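Local coordinates for protein CalS10 (Micromonospora echinospora, PDB 6UK5) that binds S-adenosylmethionine and probably transfers its methyl group to an amino pentose during calicheamicin biosynthesis, at residues A23-A28 and W198-A203; T123-L128 and R135-A140; G169-E174 and T178-S183; A225-A230 and F247-T252. All coordinates share one frame; numbering follows the deposited sequence.

Contact 1 of 4, residues A23-A28 and W198-A203. With SAM (S-adenosylmethionine), chain D.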
loop_
_atom_site.group_PDB
_atom_site.type_symbol
_atom_site.label_atom_id
_atom_site.label_comp_id
_atom_site.label_asym_id
_atom_site.label_seq_id
_atom_site.Cartn_x
_atom_site.Cartn_y
_atom_site.Cartn_z
ATOM N N ALA A 23 5.327 13.991 -8.173
ATOM C CA ALA A 23 4.268 14.935 -8.514
ATOM C C ALA A 23 2.976 14.215 -8.876
ATOM O O ALA A 23 1.880 14.705 -8.577
ATOM C CB ALA A 23 4.720 15.826 -9.674
ATOM N N GLU A 24 3.086 13.047 -9.509
ATOM C CA GLU A 24 1.903 12.331 -9.976
ATOM C C GLU A 24 1.054 11.827 -8.814
ATOM O O GLU A 24 -0.179 11.804 -8.903
ATOM C CB GLU A 24 2.339 11.170 -10.870
ATOM C CG GLU A 24 1.204 10.374 -11.488
ATOM C CD GLU A 24 1.670 9.047 -12.034
ATOM O OE1 GLU A 24 2.889 8.902 -12.281
ATOM O OE2 GLU A 24 0.815 8.154 -12.204
ATOM N N VAL A 25 1.695 11.423 -7.718
ATOM C CA VAL A 25 1.031 10.802 -6.579
ATOM C C VAL A 25 0.955 11.723 -5.375
ATOM O O VAL A 25 0.343 11.352 -4.362
ATOM C CB VAL A 25 1.728 9.486 -6.183
ATOM C CG1 VAL A 25 1.590 8.451 -7.287
ATOM C CG2 VAL A 25 3.199 9.738 -5.863
ATOM N N TYR A 26 1.552 12.913 -5.450
ATOM C CA TYR A 26 1.726 13.735 -4.257
ATOM C C TYR A 26 0.398 14.165 -3.645
ATOM O O TYR A 26 0.256 14.184 -2.417
ATOM C CB TYR A 26 2.584 14.947 -4.630
ATOM C CG TYR A 26 2.370 16.169 -3.781
ATOM C CD1 TYR A 26 1.593 17.225 -4.236
ATOM C CD2 TYR A 26 2.957 16.279 -2.533
ATOM C CE1 TYR A 26 1.400 18.352 -3.467
ATOM C CE2 TYR A 26 2.768 17.399 -1.754
ATOM C CZ TYR A 26 1.991 18.435 -2.226
ATOM O OH TYR A 26 1.804 19.556 -1.451
ATOM N N GLU A 27 -0.594 14.492 -4.471
ATOM C CA GLU A 27 -1.870 14.953 -3.927
ATOM C C GLU A 27 -2.718 13.792 -3.415
ATOM O O GLU A 27 -3.370 13.905 -2.371
ATOM C CB GLU A 27 -2.636 15.753 -4.978
ATOM C CG GLU A 27 -1.777 16.749 -5.729
ATOM C CD GLU A 27 -2.585 17.610 -6.674
ATOM O OE1 GLU A 27 -3.527 18.288 -6.203
ATOM O OE2 GLU A 27 -2.285 17.599 -7.889
ATOM N N ALA A 28 -2.728 12.677 -4.150
ATOM C CA ALA A 28 -3.500 11.511 -3.740
ATOM C C ALA A 28 -3.263 11.145 -2.280
ATOM O O ALA A 28 -4.206 10.802 -1.558
ATOM C CB ALA A 28 -3.148 10.324 -4.639
ATOM N N TRP A 198 7.649 4.642 -2.258
ATOM C CA TRP A 198 6.378 4.453 -2.936
ATOM C C TRP A 198 6.377 3.172 -3.759
ATOM O O TRP A 198 7.418 2.719 -4.242
ATOM C CB TRP A 198 6.096 5.636 -3.865
ATOM C CG TRP A 198 6.018 6.959 -3.172
ATOM C CD1 TRP A 198 7.065 7.698 -2.704
ATOM C CD2 TRP A 198 4.835 7.715 -2.888
ATOM N NE1 TRP A 198 6.609 8.863 -2.139
ATOM C CE2 TRP A 198 5.243 8.898 -2.239
ATOM C CE3 TRP A 198 3.473 7.506 -3.115
ATOM C CZ2 TRP A 198 4.336 9.867 -1.814
ATOM C CZ3 TRP A 198 2.575 8.468 -2.691
ATOM C CH2 TRP A 198 3.010 9.634 -2.049
ATOM N N LEU A 199 5.187 2.591 -3.907
ATOM C CA LEU A 199 4.938 1.526 -4.870
ATOM C C LEU A 199 3.719 1.901 -5.698
ATOM O O LEU A 199 2.641 2.137 -5.140
ATOM C CB LEU A 199 4.704 0.181 -4.178
ATOM C CG LEU A 199 5.907 -0.560 -3.598
ATOM C CD1 LEU A 199 5.424 -1.785 -2.838
ATOM C CD2 LEU A 199 6.884 -0.967 -4.689
ATOM N N VAL A 200 3.884 1.968 -7.015
ATOM C CA VAL A 200 2.781 2.221 -7.934
ATOM C C VAL A 200 2.646 1.026 -8.866
ATOM O O VAL A 200 3.572 0.712 -9.624
ATOM C CB VAL A 200 2.964 3.520 -8.731
ATOM C CG1 VAL A 200 1.788 3.719 -9.676
ATOM C CG2 VAL A 200 3.067 4.701 -7.784
ATOM N N GLY A 201 1.496 0.361 -8.803
ATOM C CA GLY A 201 1.157 -0.721 -9.711
ATOM C C GLY A 201 -0.009 -0.290 -10.585
ATOM O O GLY A 201 -1.004 0.240 -10.088
ATOM N N ASP A 202 0.131 -0.520 -11.884
ATOM C CA ASP A 202 -0.875 -0.062 -12.833
ATOM C C ASP A 202 -0.833 -0.969 -14.058
ATOM O O ASP A 202 -0.264 -2.065 -14.015
ATOM C CB ASP A 202 -0.639 1.421 -13.176
ATOM C CG ASP A 202 0.776 1.689 -13.655
ATOM O OD1 ASP A 202 1.417 0.750 -14.175
ATOM O OD2 ASP A 202 1.242 2.842 -13.521
ATOM N N ALA A 203 -1.440 -0.509 -15.155
ATOM C CA ALA A 203 -1.473 -1.299 -16.379
ATOM C C ALA A 203 -0.069 -1.706 -16.806
ATOM O O ALA A 203 0.156 -2.845 -17.231
ATOM C CB ALA A 203 -2.158 -0.501 -17.490
HETATM N N SAM D . 1.746 24.976 -1.855
HETATM C CA SAM D . 2.171 23.632 -2.085
HETATM C C SAM D . 1.054 22.595 -1.754
HETATM O O SAM D . 0.423 22.730 -0.676
HETATM O OXT SAM D . 0.879 21.694 -2.598
HETATM C CB SAM D . 3.427 23.333 -1.255
HETATM C CG SAM D . 4.129 22.142 -1.885
HETATM S SD SAM D . 5.218 21.496 -0.597
HETATM C CE SAM D . 5.465 19.827 -1.181
HETATM C "C5'" SAM D . 6.880 22.214 -0.892
HETATM C "C4'" SAM D . 7.192 22.801 -2.274
HETATM O "O4'" SAM D . 8.217 23.800 -2.129
HETATM C "C3'" SAM D . 7.711 21.785 -3.296
HETATM O "O3'" SAM D . 6.753 21.570 -4.329
HETATM C "C2'" SAM D . 8.992 22.424 -3.868
HETATM O "O2'" SAM D . 9.001 22.410 -5.292
HETATM C "C1'" SAM D . 8.947 23.854 -3.331
HETATM N N9 SAM D . 10.252 24.435 -3.042
HETATM C C8 SAM D . 11.203 23.966 -2.172
HETATM N N7 SAM D . 12.252 24.742 -2.056
HETATM C C5 SAM D . 11.973 25.801 -2.903
HETATM C C6 SAM D . 12.678 26.979 -3.219
HETATM N N6 SAM D . 13.887 27.274 -2.732
HETATM N N1 SAM D . 12.098 27.849 -4.073
HETATM C C2 SAM D . 10.899 27.549 -4.581
HETATM N N3 SAM D . 10.147 26.468 -4.369
HETATM C C4 SAM D . 10.742 25.629 -3.516
#

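Contact 2 of 4, residues T123-L128 and R135-A140. With SAM (S-adenosylmethionine), chain D.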
loop_
_atom_site.group_PDB
_atom_site.type_symbol
_atom_site.label_atom_id
_atom_site.label_comp_id
_atom_site.label_asym_id
_atom_site.label_seq_id
_atom_site.Cartn_x
_atom_site.Cartn_y
_atom_site.Cartn_z
ATOM N N THR A 123 4.141 24.350 4.773
ATOM C CA THR A 123 5.518 24.227 5.260
ATOM C C THR A 123 6.538 24.318 4.129
ATOM O O THR A 123 7.602 23.697 4.192
ATOM C CB THR A 123 5.724 22.920 6.037
ATOM O OG1 THR A 123 5.794 21.815 5.124
ATOM C CG2 THR A 123 4.584 22.694 7.026
ATOM N N ALA A 124 6.225 25.083 3.083
ATOM C CA ALA A 124 7.135 25.175 1.946
ATOM C C ALA A 124 8.449 25.839 2.342
ATOM O O ALA A 124 9.524 25.419 1.894
ATOM C CB ALA A 124 6.468 25.941 0.803
ATOM N N VAL A 125 8.387 26.868 3.188
ATOM C CA VAL A 125 9.597 27.589 3.564
ATOM C C VAL A 125 10.550 26.707 4.357
ATOM O O VAL A 125 11.764 26.938 4.357
ATOM C CB VAL A 125 9.227 28.853 4.362
ATOM C CG1 VAL A 125 8.854 28.488 5.794
ATOM C CG2 VAL A 125 10.384 29.839 4.361
ATOM N N ASN A 126 10.035 25.687 5.033
ATOM C CA ASN A 126 10.870 24.849 5.884
ATOM C C ASN A 126 11.634 23.782 5.112
ATOM O O ASN A 126 12.275 22.931 5.737
ATOM C CB ASN A 126 10.012 24.210 6.974
ATOM C CG ASN A 126 9.294 25.244 7.816
ATOM O OD1 ASN A 126 8.137 25.573 7.558
ATOM N ND2 ASN A 126 9.986 25.783 8.813
ATOM N N PHE A 127 11.593 23.814 3.782
ATOM C CA PHE A 127 12.496 23.024 2.956
ATOM C C PHE A 127 13.821 23.730 2.729
ATOM O O PHE A 127 14.711 23.168 2.083
ATOM C CB PHE A 127 11.836 22.685 1.619
ATOM C CG PHE A 127 10.801 21.608 1.727
ATOM C CD1 PHE A 127 11.165 20.275 1.639
ATOM C CD2 PHE A 127 9.471 21.925 1.950
ATOM C CE1 PHE A 127 10.220 19.274 1.754
ATOM C CE2 PHE A 127 8.520 20.929 2.067
ATOM C CZ PHE A 127 8.897 19.601 1.969
ATOM N N LEU A 128 13.958 24.948 3.240
ATOM C CA LEU A 128 15.241 25.623 3.309
ATOM C C LEU A 128 16.000 25.123 4.533
ATOM O O LEU A 128 15.408 24.661 5.512
ATOM C CB LEU A 128 15.030 27.135 3.365
ATOM C CG LEU A 128 14.062 27.651 2.294
ATOM C CD1 LEU A 128 13.744 29.122 2.478
ATOM C CD2 LEU A 128 14.655 27.415 0.909
ATOM N N ARG A 135 15.245 33.882 5.843
ATOM C CA ARG A 135 15.177 35.339 5.884
ATOM C C ARG A 135 15.291 35.943 4.491
ATOM O O ARG A 135 14.667 36.973 4.212
ATOM C CB ARG A 135 16.272 35.894 6.793
ATOM C CG ARG A 135 16.098 35.543 8.262
ATOM C CD ARG A 135 17.361 35.839 9.054
ATOM N NE ARG A 135 17.753 37.244 8.942
ATOM C CZ ARG A 135 17.419 38.201 9.806
ATOM N NH1 ARG A 135 16.676 37.926 10.871
ATOM N NH2 ARG A 135 17.833 39.446 9.600
ATOM N N ALA A 136 16.081 35.327 3.610
ATOM C CA ALA A 136 16.125 35.782 2.225
ATOM C C ALA A 136 14.801 35.515 1.524
ATOM O O ALA A 136 14.295 36.369 0.786
ATOM C CB ALA A 136 17.272 35.096 1.484
ATOM N N ALA A 137 14.220 34.335 1.752
ATOM C CA ALA A 137 12.905 34.030 1.197
ATOM C C ALA A 137 11.859 35.020 1.695
ATOM O O ALA A 137 11.151 35.647 0.900
ATOM C CB ALA A 137 12.515 32.596 1.560
ATOM N N VAL A 138 11.746 35.168 3.017
ATOM C CA VAL A 138 10.757 36.082 3.580
ATOM C C VAL A 138 10.983 37.498 3.078
ATOM O O VAL A 138 10.025 38.258 2.888
ATOM C CB VAL A 138 10.792 36.015 5.121
ATOM C CG1 VAL A 138 10.075 37.213 5.726
ATOM C CG2 VAL A 138 10.149 34.725 5.607
ATOM N N ALA A 139 12.242 37.881 2.853
ATOM C CA ALA A 139 12.521 39.222 2.352
ATOM C C ALA A 139 12.156 39.343 0.878
ATOM O O ALA A 139 11.637 40.377 0.445
ATOM C CB ALA A 139 13.993 39.570 2.573
ATOM N N ALA A 140 12.416 38.293 0.094
ATOM C CA ALA A 140 12.046 38.310 -1.317
ATOM C C ALA A 140 10.535 38.416 -1.486
ATOM O O ALA A 140 10.041 39.275 -2.225
ATOM C CB ALA A 140 12.579 37.057 -2.011
HETATM N N SAM D . 1.746 24.976 -1.855
HETATM C CA SAM D . 2.171 23.632 -2.085
HETATM C C SAM D . 1.054 22.595 -1.754
HETATM O O SAM D . 0.423 22.730 -0.676
HETATM O OXT SAM D . 0.879 21.694 -2.598
HETATM C CB SAM D . 3.427 23.333 -1.255
HETATM C CG SAM D . 4.129 22.142 -1.885
HETATM S SD SAM D . 5.218 21.496 -0.597
HETATM C CE SAM D . 5.465 19.827 -1.181
HETATM C "C5'" SAM D . 6.880 22.214 -0.892
HETATM C "C4'" SAM D . 7.192 22.801 -2.274
HETATM O "O4'" SAM D . 8.217 23.800 -2.129
HETATM C "C3'" SAM D . 7.711 21.785 -3.296
HETATM O "O3'" SAM D . 6.753 21.570 -4.329
HETATM C "C2'" SAM D . 8.992 22.424 -3.868
HETATM O "O2'" SAM D . 9.001 22.410 -5.292
HETATM C "C1'" SAM D . 8.947 23.854 -3.331
HETATM N N9 SAM D . 10.252 24.435 -3.042
HETATM C C8 SAM D . 11.203 23.966 -2.172
HETATM N N7 SAM D . 12.252 24.742 -2.056
HETATM C C5 SAM D . 11.973 25.801 -2.903
HETATM C C6 SAM D . 12.678 26.979 -3.219
HETATM N N6 SAM D . 13.887 27.274 -2.732
HETATM N N1 SAM D . 12.098 27.849 -4.073
HETATM C C2 SAM D . 10.899 27.549 -4.581
HETATM N N3 SAM D . 10.147 26.468 -4.369
HETATM C C4 SAM D . 10.742 25.629 -3.516
#

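Contact 3 of 4, residues G169-E174 and T178-S183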
loop_
_atom_site.group_PDB
_atom_site.type_symbol
_atom_site.label_atom_id
_atom_site.label_comp_id
_atom_site.label_asym_id
_atom_site.label_seq_id
_atom_site.Cartn_x
_atom_site.Cartn_y
_atom_site.Cartn_z
ATOM N N GLY A 169 2.066 5.032 6.757
ATOM C CA GLY A 169 1.787 4.092 5.687
ATOM C C GLY A 169 0.479 4.468 5.036
ATOM O O GLY A 169 -0.471 4.857 5.720
ATOM N N ASP A 170 0.424 4.370 3.713
ATOM C CA ASP A 170 -0.768 4.745 2.974
ATOM C C ASP A 170 -0.946 3.813 1.793
ATOM O O ASP A 170 0.025 3.444 1.126
ATOM C CB ASP A 170 -0.664 6.193 2.469
ATOM C CG ASP A 170 -0.511 7.194 3.590
ATOM O OD1 ASP A 170 -1.541 7.599 4.169
ATOM O OD2 ASP A 170 0.643 7.564 3.899
ATOM N N LEU A 171 -2.192 3.428 1.548
ATOM C CA LEU A 171 -2.555 2.643 0.376
ATOM C C LEU A 171 -3.811 3.272 -0.206
ATOM O O LEU A 171 -4.863 3.247 0.439
ATOM C CB LEU A 171 -2.830 1.185 0.732
ATOM C CG LEU A 171 -3.122 0.276 -0.470
ATOM C CD1 LEU A 171 -1.838 -0.346 -1.034
ATOM C CD2 LEU A 171 -4.185 -0.757 -0.153
ATOM N N VAL A 172 -3.723 3.843 -1.402
ATOM C CA VAL A 172 -4.903 4.321 -2.111
ATOM C C VAL A 172 -5.085 3.400 -3.308
ATOM O O VAL A 172 -4.125 3.137 -4.041
ATOM C CB VAL A 172 -4.775 5.788 -2.553
ATOM C CG1 VAL A 172 -5.927 6.158 -3.493
ATOM C CG2 VAL A 172 -4.744 6.714 -1.347
ATOM N N ARG A 173 -6.306 2.912 -3.509
ATOM C CA ARG A 173 -6.623 2.061 -4.649
ATOM C C ARG A 173 -7.468 2.890 -5.605
ATOM O O ARG A 173 -8.622 3.214 -5.302
ATOM C CB ARG A 173 -7.374 0.796 -4.237
ATOM C CG ARG A 173 -7.604 -0.186 -5.399
ATOM C CD ARG A 173 -6.245 -0.681 -5.929
ATOM N NE ARG A 173 -6.309 -1.799 -6.869
ATOM C CZ ARG A 173 -6.595 -1.684 -8.162
ATOM N NH1 ARG A 173 -6.856 -0.498 -8.694
ATOM N NH2 ARG A 173 -6.611 -2.757 -8.933
ATOM N N GLU A 174 -6.895 3.239 -6.746
ATOM C CA GLU A 174 -7.627 3.942 -7.781
ATOM C C GLU A 174 -7.952 2.950 -8.887
ATOM O O GLU A 174 -7.353 1.876 -8.983
ATOM C CB GLU A 174 -6.800 5.098 -8.354
ATOM C CG GLU A 174 -6.943 6.434 -7.645
ATOM C CD GLU A 174 -5.790 7.377 -7.945
ATOM O OE1 GLU A 174 -5.150 7.219 -9.012
ATOM O OE2 GLU A 174 -5.533 8.275 -7.114
ATOM N N THR A 178 -2.891 1.402 -8.316
ATOM C CA THR A 178 -2.845 1.397 -6.859
ATOM C C THR A 178 -1.525 1.999 -6.401
ATOM O O THR A 178 -0.472 1.726 -6.986
ATOM C CB THR A 178 -2.986 -0.013 -6.303
ATOM O OG1 THR A 178 -1.695 -0.517 -5.946
ATOM C CG2 THR A 178 -3.578 -0.897 -7.354
ATOM N N VAL A 179 -1.588 2.816 -5.356
ATOM C CA VAL A 179 -0.435 3.558 -4.867
ATOM C C VAL A 179 -0.250 3.228 -3.394
ATOM O O VAL A 179 -1.142 3.484 -2.576
ATOM C CB VAL A 179 -0.619 5.069 -5.080
ATOM C CG1 VAL A 179 0.597 5.834 -4.593
ATOM C CG2 VAL A 179 -0.912 5.350 -6.550
ATOM N N ALA A 180 0.903 2.654 -3.063
ATOM C CA ALA A 180 1.296 2.374 -1.692
ATOM C C ALA A 180 2.453 3.281 -1.296
ATOM O O ALA A 180 3.304 3.625 -2.121
ATOM C CB ALA A 180 1.708 0.910 -1.517
ATOM N N ARG A 181 2.474 3.673 -0.026
ATOM C CA ARG A 181 3.542 4.520 0.482
ATOM C C ARG A 181 3.863 4.128 1.913
ATOM O O ARG A 181 2.955 3.965 2.733
ATOM C CB ARG A 181 3.174 6.004 0.444
ATOM C CG ARG A 181 4.389 6.906 0.613
ATOM C CD ARG A 181 4.006 8.293 1.070
ATOM N NE ARG A 181 3.516 8.277 2.444
ATOM C CZ ARG A 181 3.025 9.335 3.078
ATOM N NH1 ARG A 181 2.936 10.503 2.454
ATOM N NH2 ARG A 181 2.610 9.220 4.333
ATOM N N VAL A 182 5.152 3.979 2.203
ATOM C CA VAL A 182 5.648 3.825 3.563
ATOM C C VAL A 182 6.617 4.970 3.804
ATOM O O VAL A 182 7.530 5.193 3.001
ATOM C CB VAL A 182 6.348 2.471 3.775
ATOM C CG1 VAL A 182 6.911 2.380 5.192
ATOM C CG2 VAL A 182 5.403 1.324 3.479
ATOM N N SER A 183 6.418 5.698 4.897
ATOM C CA SER A 183 7.254 6.844 5.210
ATOM C C SER A 183 7.889 6.660 6.578
ATOM O O SER A 183 7.403 5.903 7.421
ATOM C CB SER A 183 6.452 8.151 5.181
ATOM O OG SER A 183 5.497 8.191 6.225
#

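Contact 4 of 4, residues A225-A230 and F247-T252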
loop_
_atom_site.group_PDB
_atom_site.type_symbol
_atom_site.label_atom_id
_atom_site.label_comp_id
_atom_site.label_asym_id
_atom_site.label_seq_id
_atom_site.Cartn_x
_atom_site.Cartn_y
_atom_site.Cartn_z
ATOM N N ALA A 225 11.765 38.017 13.588
ATOM C CA ALA A 225 12.913 38.821 13.181
ATOM C C ALA A 225 13.021 38.910 11.664
ATOM O O ALA A 225 13.417 39.948 11.122
ATOM C CB ALA A 225 14.197 38.244 13.777
ATOM N N ALA A 226 12.683 37.827 10.958
ATOM C CA ALA A 226 12.777 37.846 9.502
ATOM C C ALA A 226 11.730 38.770 8.889
ATOM O O ALA A 226 12.022 39.497 7.933
ATOM C CB ALA A 226 12.630 36.428 8.952
ATOM N N PHE A 227 10.505 38.754 9.422
ATOM C CA PHE A 227 9.485 39.684 8.949
ATOM C C PHE A 227 9.914 41.126 9.186
ATOM O O PHE A 227 9.896 41.951 8.265
ATOM C CB PHE A 227 8.151 39.413 9.642
ATOM C CG PHE A 227 7.502 38.123 9.236
ATOM C CD1 PHE A 227 7.304 37.819 7.900
ATOM C CD2 PHE A 227 7.068 37.223 10.196
ATOM C CE1 PHE A 227 6.697 36.637 7.527
ATOM C CE2 PHE A 227 6.460 36.038 9.829
ATOM C CZ PHE A 227 6.273 35.744 8.493
ATOM N N ALA A 228 10.300 41.447 10.423
ATOM C CA ALA A 228 10.724 42.808 10.737
ATOM C C ALA A 228 11.901 43.224 9.864
ATOM O O ALA A 228 11.945 44.353 9.360
ATOM C CB ALA A 228 11.082 42.913 12.219
ATOM N N ALA A 229 12.867 42.321 9.673
ATOM C CA ALA A 229 13.982 42.609 8.781
ATOM C C ALA A 229 13.496 42.952 7.378
ATOM O O ALA A 229 14.182 43.671 6.642
ATOM C CB ALA A 229 14.935 41.412 8.732
ATOM N N ALA A 230 12.324 42.446 6.990
ATOM C CA ALA A 230 11.764 42.657 5.663
ATOM C C ALA A 230 10.667 43.722 5.641
ATOM O O ALA A 230 9.897 43.789 4.676
ATOM C CB ALA A 230 11.225 41.337 5.110
ATOM N N PHE A 247 1.137 32.306 10.099
ATOM C CA PHE A 247 1.615 33.676 10.224
ATOM C C PHE A 247 0.935 34.539 9.169
ATOM O O PHE A 247 0.840 34.145 8.003
ATOM C CB PHE A 247 3.134 33.752 10.069
ATOM C CG PHE A 247 3.894 33.312 11.288
ATOM C CD1 PHE A 247 3.940 34.115 12.419
ATOM C CD2 PHE A 247 4.552 32.095 11.310
ATOM C CE1 PHE A 247 4.637 33.714 13.545
ATOM C CE2 PHE A 247 5.249 31.688 12.434
ATOM C CZ PHE A 247 5.290 32.498 13.553
ATOM N N VAL A 248 0.459 35.709 9.585
ATOM C CA VAL A 248 -0.140 36.696 8.693
ATOM C C VAL A 248 0.527 38.031 8.991
ATOM O O VAL A 248 0.348 38.588 10.081
ATOM C CB VAL A 248 -1.661 36.795 8.862
ATOM C CG1 VAL A 248 -2.227 37.858 7.935
ATOM C CG2 VAL A 248 -2.315 35.448 8.580
ATOM N N ALA A 249 1.294 38.540 8.034
ATOM C CA ALA A 249 2.035 39.780 8.188
ATOM C C ALA A 249 1.618 40.757 7.096
ATOM O O ALA A 249 1.078 40.365 6.057
ATOM C CB ALA A 249 3.547 39.535 8.128
ATOM N N THR A 250 1.871 42.041 7.342
ATOM C CA THR A 250 1.527 43.096 6.400
ATOM C C THR A 250 2.727 43.996 6.152
ATOM O O THR A 250 3.521 44.269 7.058
ATOM C CB THR A 250 0.325 43.924 6.891
ATOM O OG1 THR A 250 0.580 44.428 8.209
ATOM C CG2 THR A 250 -0.947 43.075 6.890
ATOM N N ARG A 251 2.839 44.454 4.908
ATOM C CA ARG A 251 3.987 45.204 4.402
ATOM C C ARG A 251 3.789 46.696 4.618
ATOM O O ARG A 251 3.065 47.354 3.869
ATOM C CB ARG A 251 4.185 44.888 2.921
ATOM C CG ARG A 251 5.278 45.680 2.210
ATOM C CD ARG A 251 6.666 45.506 2.790
ATOM N NE ARG A 251 7.395 46.773 2.748
ATOM C CZ ARG A 251 8.079 47.222 1.698
ATOM N NH1 ARG A 251 8.153 46.508 0.581
ATOM N NH2 ARG A 251 8.697 48.393 1.767
ATOM N N THR A 252 4.446 47.235 5.642
ATOM C CA THR A 252 4.426 48.673 5.882
ATOM C C THR A 252 5.368 49.382 4.910
ATOM O O THR A 252 4.955 49.835 3.843
ATOM C CB THR A 252 4.842 49.028 7.322
ATOM O OG1 THR A 252 6.255 48.845 7.477
ATOM C CG2 THR A 252 4.109 48.149 8.316
#

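Contact 1 of 4, residues A23-A28 and W198-A203
Val25 of the helical segment 23-28 and Trp198 of the strand segment 198-203 meet head on, and the valine puts one methyl over the indole. Val25 CG2 stands 3.6 Å from the centroid of the six-membered ring of Trp198, 19° off the ring normal, a CH-pi contact. Its nearest indole atom is CZ3, 3.5 Å from Val25 CG2, so the methyl sits toward the outer rim of the bicycle. With chi1 of Val25 at -65°, CG2 lies between the backbone N and the carbonyl carbon while CG1 is anti to that carbonyl. The two branches thereby divide the strand between them, as Val25 CG1 reaches Val200 CG2 at 4.1 Å. The next residue, Tyr26, points away from the strand, its CG anti to the backbone N (chi1 153°). Its hydroxyl donates a hydrogen bond of 2.6 Å from Tyr26 OH to SAM OXT, the carboxylate oxygen lying at the ring edge in its plane. Adjacent residues of helix 20-32 thus serve two neighbours, the sheet and the cofactor. Trp198 also stacks on Phe209 of strand 206-216 and touches Val179 of strand 177-188, whereas Tyr26 and Ala23 rest on Met88 of helix 86-95.

Contact 2 of 4, residues T123-L128 and R135-A140
In the S-adenosylmethionine pocket, the loop that follows strand 115-120 leans on helix 131-143 through Leu128 and Ala137. Leu128 CD1 meets Ala137 CB at 3.8 Å, and Val125 CG2 approaches the same alanine methyl more loosely, at 4.5 Å from Ala137 CB. One small side chain on the helix therefore receives two branched ones from the loop. Leu128 holds CG anti to its carbonyl carbon (chi1 -49°), and the fork at CG parts its methyls: CD1 turns to the helix, while CD2 lies 3.7 Å from SAM N6, the exocyclic amine of the adenine. The contact belongs to the Rossmann-like methyltransferase domain, in which this loop and the helix after it continue the chain from a central parallel strand. Residues 125-127 form a 3-10 turn, with Leu128 N bonded to Val125 O at 3.2 Å. That turn sends Phe127 to the cofactor, on a different side from Val125, and its CE2 comes within 3.6 Å of SAM C5'. The Phe127 ring also carries Ala124 O at its edge, in plane, and meets Phe18 edge-to-face. Asn126, between Val125 and Phe127 in the chain, is held from both ends of its amide: OD1 accepts from Trp156 N, and ND2 bonds to Thr216 O and Tyr223 OH. On the helix, Ala137 also touches Met106, whose backbone N is hydrogen-bonded to the cofactor.

Contact 3 of 4, residues G169-E174 and T178-S183
Asp170 and Arg181 face each other across an antiparallel hairpin and are joined twice, by backbone and by side chain. They form a hydrogen-bonded pair, with Asp170 N giving to Arg181 O at 2.7 Å and Arg181 N returning a bond to Asp170 O. Val172 and Val179 make the second such pair: Val179 N to Val172 O is 2.9 Å and almost straight, at 179°, and Val172 N gives to Val179 O. All four amides and carbonyls of these two pairs thus have partners within the hairpin. The Asp170 and Arg181 side chains run alongside each other on the face they share with the valines, and a salt bridge of 2.6 Å links Asp170 OD2 to Arg181 NH2. OD2 lies over a face of the guanidinium, whose plane stands 84° from the carboxylate, so the ions do not meet in the flat two-bond fashion. Asp170 OD1 is taken by Arg33, and Arg181 NH1 by Glu196 of strand 191-202. On the other face, which carries Leu171, Ala180, Arg173 and Thr178, Leu171 CD1 packs on Ala180 CB at 3.8 Å. Arg173 NH2 is hydrogen-bonded to Val167 O of the second subunit. Arg177 at the turn binds Glu174 OE1. Opposite charges accompany one another in a row, Arg33, Asp170, Arg181 and Glu196, so the buried guanidinium of Arg181 is probably balanced by carboxylates on both neighbouring strands, while the opposite face serves the subunit interface.

Contact 4 of 4, residues A225-A230 and F247-T252
The Phe227 ring has the methyl of Ala249 over one face and Phe247 at its edge. Ala249 CB is 4.3 Å from the ring centroid and 16° off the normal, a CH-pi contact placed toward the rim, with Phe227 CD1 as the nearest ring atom at 4.1 Å. At the edge, Phe227 CE2 reaches Phe247 CG at 4.0 Å, close to the plane of the Phe227 ring, and CZ is as near to Phe247 CB. The two rings are inclined at 57° with centroids 5.8 Å apart, an oblique pairing. Phe227 carries CG anti to its carbonyl carbon (chi1 -69°), which directs the ring from the helix toward the strand, where it spans two alternate residues, Phe247 and Ala249. Farther on, the Arg251 chain, bent at chi2 and chi3, brings CD to 4.1 Å from Ala230 O, just past the end of helix 220-229. That carbonyl is hydrogen-bonded by Ser142 OG of helix 131-143. Phe227 also touches Val138 of helix 131-143, Leu151 of strand 149-153 and Ser234 of strand 232-237, while Phe247 meets the rings of Tyr223 and Tyr236. A helix is thereby packed on one side of the seven-stranded sheet, against its antiparallel strand 246-251, as is characteristic of the Rossmann-like fold of class I methyltransferases, where the last strand runs antiparallel to the parallel strands beside it.

How the contacts relate
From the N terminus, residues 23-28 open contact 1, whose loop closes at 198-203 after 169 intervening residues. Contact 2 and contact 3 both nest inside it, in series: the first joins a loop and the following helix of the methyltransferase domain, the second a hairpin of the five-stranded sheet. Contact 4 opens only after contact 1 has closed and ties helix 220-229 to strand 246-251. Contacts 1 and 3 touch, since strands 177-188 and 191-202 are neighbours in one sheet. Contacts 2 and 4 meet on the other side of the chain's centre, where Val138 packs on Phe227. SAM, touched by contacts 1 and 2, lies between the two groups.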